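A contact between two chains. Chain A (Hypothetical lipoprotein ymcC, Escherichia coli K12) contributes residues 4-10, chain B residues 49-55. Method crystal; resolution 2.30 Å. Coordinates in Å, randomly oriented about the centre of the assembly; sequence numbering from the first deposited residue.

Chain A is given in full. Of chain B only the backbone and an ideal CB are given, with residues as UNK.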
# COMPACT_ATOMS: atom_id res chain seq x y z
N SER A 4 13.72 2.48 -13.31
CA SER A 4 13.14 1.63 -12.28
C SER A 4 13.76 1.95 -10.92
O SER A 4 14.95 2.26 -10.83
CB SER A 4 13.35 0.15 -12.61
OG SER A 4 14.73 -0.18 -12.67
N GLN A 5 12.94 1.89 -9.88
CA GLN A 5 13.40 2.17 -8.53
C GLN A 5 13.43 0.86 -7.76
O GLN A 5 12.87 -0.14 -8.21
CB GLN A 5 12.45 3.15 -7.83
CG GLN A 5 11.85 4.23 -8.72
CD GLN A 5 10.84 5.10 -7.96
OE1 GLN A 5 11.19 6.11 -7.36
NE2 GLN A 5 9.58 4.68 -7.97
N GLN A 6 14.08 0.85 -6.61
CA GLN A 6 14.16 -0.36 -5.79
C GLN A 6 13.57 -0.04 -4.41
O GLN A 6 14.17 0.70 -3.65
CB GLN A 6 15.63 -0.80 -5.68
CG GLN A 6 15.86 -2.22 -5.16
CD GLN A 6 15.10 -3.26 -5.95
OE1 GLN A 6 14.84 -3.09 -7.15
NE2 GLN A 6 14.73 -4.35 -5.29
N SER A 7 12.39 -0.57 -4.11
CA SER A 7 11.77 -0.31 -2.80
C SER A 7 12.30 -1.29 -1.76
O SER A 7 12.82 -2.35 -2.10
CB SER A 7 10.24 -0.45 -2.87
OG SER A 7 9.84 -1.80 -3.00
N MSE A 8 12.15 -0.92 -0.49
CA MSE A 8 12.59 -1.76 0.61
C MSE A 8 11.78 -3.03 0.66
O MSE A 8 12.29 -4.09 1.01
CB MSE A 8 12.44 -1.04 1.95
CG MSE A 8 13.38 0.11 2.19
SE MSE A 8 13.42 0.43 4.09
CE MSE A 8 14.70 1.86 4.18
N VAL A 9 10.50 -2.94 0.36
CA VAL A 9 9.68 -4.13 0.41
C VAL A 9 10.17 -5.15 -0.60
O VAL A 9 10.33 -6.31 -0.26
CB VAL A 9 8.20 -3.79 0.17
CG1 VAL A 9 7.40 -5.06 -0.10
CG2 VAL A 9 7.65 -3.09 1.40
N ASP A 10 10.43 -4.73 -1.83
CA ASP A 10 10.91 -5.67 -2.84
C ASP A 10 12.26 -6.26 -2.49
O ASP A 10 12.47 -7.45 -2.63
CB ASP A 10 10.97 -4.98 -4.20
CG ASP A 10 9.61 -4.66 -4.74
OD1 ASP A 10 8.77 -5.58 -4.79
OD2 ASP A 10 9.38 -3.48 -5.11
N UNK B 49 14.97 10.04 3.87
CA UNK B 49 13.78 9.29 3.52
C UNK B 49 14.13 8.06 2.70
O UNK B 49 15.12 8.06 1.97
CB UNK B 49 12.80 10.18 2.75
N UNK B 50 13.31 7.02 2.80
CA UNK B 50 13.56 5.79 2.06
C UNK B 50 12.31 5.33 1.36
O UNK B 50 11.21 5.63 1.79
CB UNK B 50 14.08 4.69 2.99
N UNK B 51 12.48 4.57 0.28
CA UNK B 51 11.35 4.07 -0.47
C UNK B 51 10.87 2.76 0.14
O UNK B 51 11.59 1.76 0.13
CB UNK B 51 11.72 3.88 -1.94
N UNK B 52 9.65 2.76 0.66
CA UNK B 52 9.10 1.57 1.28
C UNK B 52 8.50 0.59 0.29
O UNK B 52 8.78 -0.62 0.33
CB UNK B 52 8.04 1.97 2.30
N UNK B 53 7.68 1.09 -0.62
CA UNK B 53 7.07 0.19 -1.57
C UNK B 53 6.42 0.97 -2.69
O UNK B 53 6.38 2.20 -2.66
CB UNK B 53 6.05 -0.71 -0.88
N UNK B 54 5.92 0.25 -3.69
CA UNK B 54 5.29 0.88 -4.82
C UNK B 54 4.02 0.13 -5.12
O UNK B 54 3.98 -1.09 -5.03
CB UNK B 54 6.22 0.92 -6.04
N UNK B 55 2.97 0.88 -5.46
CA UNK B 55 1.67 0.29 -5.77
C UNK B 55 0.94 1.20 -6.74
O UNK B 55 0.86 2.42 -6.53
CB UNK B 55 0.84 0.07 -4.50

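Chain A approaches the strand of chain B as a short loop that turns into a helix at M8(A), and the two segments run at 90° to each other. The crossing is fixed by backbone atoms. The amide N of M8(A) donates to the carbonyl O at position 51, 2.8 Å away, and the N of V9(A) donates to the O at position 52 at 2.9 Å. Amides in the first turn of a helix have no carbonyl partner within it, so these two are free to bond to a strand, whatever side chains the strand carries.

Position 49 has no atom of the chain A stretch within 5.5 Å of its ideal CB. Its extended backbone would accept many residues, beta-branched ones readily. It is V49(B), which makes no contact here.

At position 50 the CA-to-CB bond points toward chain A, and the ideal CB already lies a tight 3.1 Å from CE of the selenomethionine M8(A). The neighbour is apolar and space is short, so a compact aliphatic residue suits, and the extended backbone favours beta-branching; alanine, valine or threonine could be considered. The residue is V50(B), in the m rotamer, with CG2 also 3.1 Å from CE of M8(A), a close apolar contact.

Position 51 sends its CB sideways, 4.3 Å from CA of S7(A) and 4.4 Å from O of Q6(A). A longer apolar chain could reach along the loop, so leucine, methionine or isoleucine would be reasonable. L51(B) covers this ground: its CD2 lies 3.8 Å from CB of Q5(A) and 3.7 Å from O of Q6(A), while CG packs 3.7 Å from CB of S7(A).

Position 52 points its ideal CB away from chain A, with phi/psi of -83/-48, a region open to most residues. Nothing in view demands glycine; small or polar residues would also be plausible. It is G52(B), whose contribution is its carbonyl O, the acceptor for V9(A) and 3.5 Å from CB of S7(A).

At position 53 the CB is directed sideways, 3.7 Å from CG2 of V9(A). An apolar or aromatic residue could cover that methyl with its first carbons while the rest extends elsewhere. Y53(B) does so: its CB stays 3.7 Å from CG2 of V9(A), chi1 is p, and the ring leads away from chain A.

Position 54 again points toward chain A, but its ideal CB is more than 5 Å from CB of S7(A) and NE2 of Q5(A). This gap suits a medium or long side chain, whether aliphatic or a polar one addressing the carboxylate of D10(A). I54(B) bridges it with CD1 3.6 Å from NE2 of Q5(A). Its backbone N donates to a water at 2.9 Å, and that water donates to OG of S7(A), 2.6 Å away. The same OG caps the helix, accepting from N of D10(A) at 3.2 Å.

Position 55 is beyond reach, so chain A sets no preference; E55(B) extends its side chain without touching this stretch.

Chain B, residues 49-55: VVLGYIE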
# COMPACT_ATOMS: atom_id res chain seq x y z
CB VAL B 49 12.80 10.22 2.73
CG1 VAL B 49 11.62 9.43 2.20
CG2 VAL B 49 12.33 11.35 3.65
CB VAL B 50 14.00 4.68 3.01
CG1 VAL B 50 15.24 5.10 3.77
CG2 VAL B 50 12.86 4.37 3.98
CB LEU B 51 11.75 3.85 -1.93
CG LEU B 51 10.72 3.23 -2.87
CD1 LEU B 51 9.48 4.12 -2.94
CD2 LEU B 51 11.32 3.04 -4.24
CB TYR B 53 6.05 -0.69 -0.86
CG TYR B 53 4.94 0.05 -0.13
CD1 TYR B 53 3.75 0.35 -0.77
CD2 TYR B 53 5.07 0.39 1.22
CE1 TYR B 53 2.70 0.97 -0.09
CE2 TYR B 53 4.03 1.01 1.91
CZ TYR B 53 2.84 1.29 1.25
OH TYR B 53 1.79 1.87 1.93
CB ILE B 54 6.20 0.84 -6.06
CG1 ILE B 54 7.53 1.51 -5.74
CG2 ILE B 54 5.53 1.55 -7.23
CD1 ILE B 54 8.56 1.37 -6.83
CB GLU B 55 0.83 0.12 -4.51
CG GLU B 55 -0.51 -0.57 -4.77
CD GLU B 55 -1.38 -0.71 -3.52
OE1 GLU B 55 -2.43 -1.39 -3.62
OE2 GLU B 55 -1.04 -0.15 -2.46
O HOH W 1 7.39 -2.26 -3.74
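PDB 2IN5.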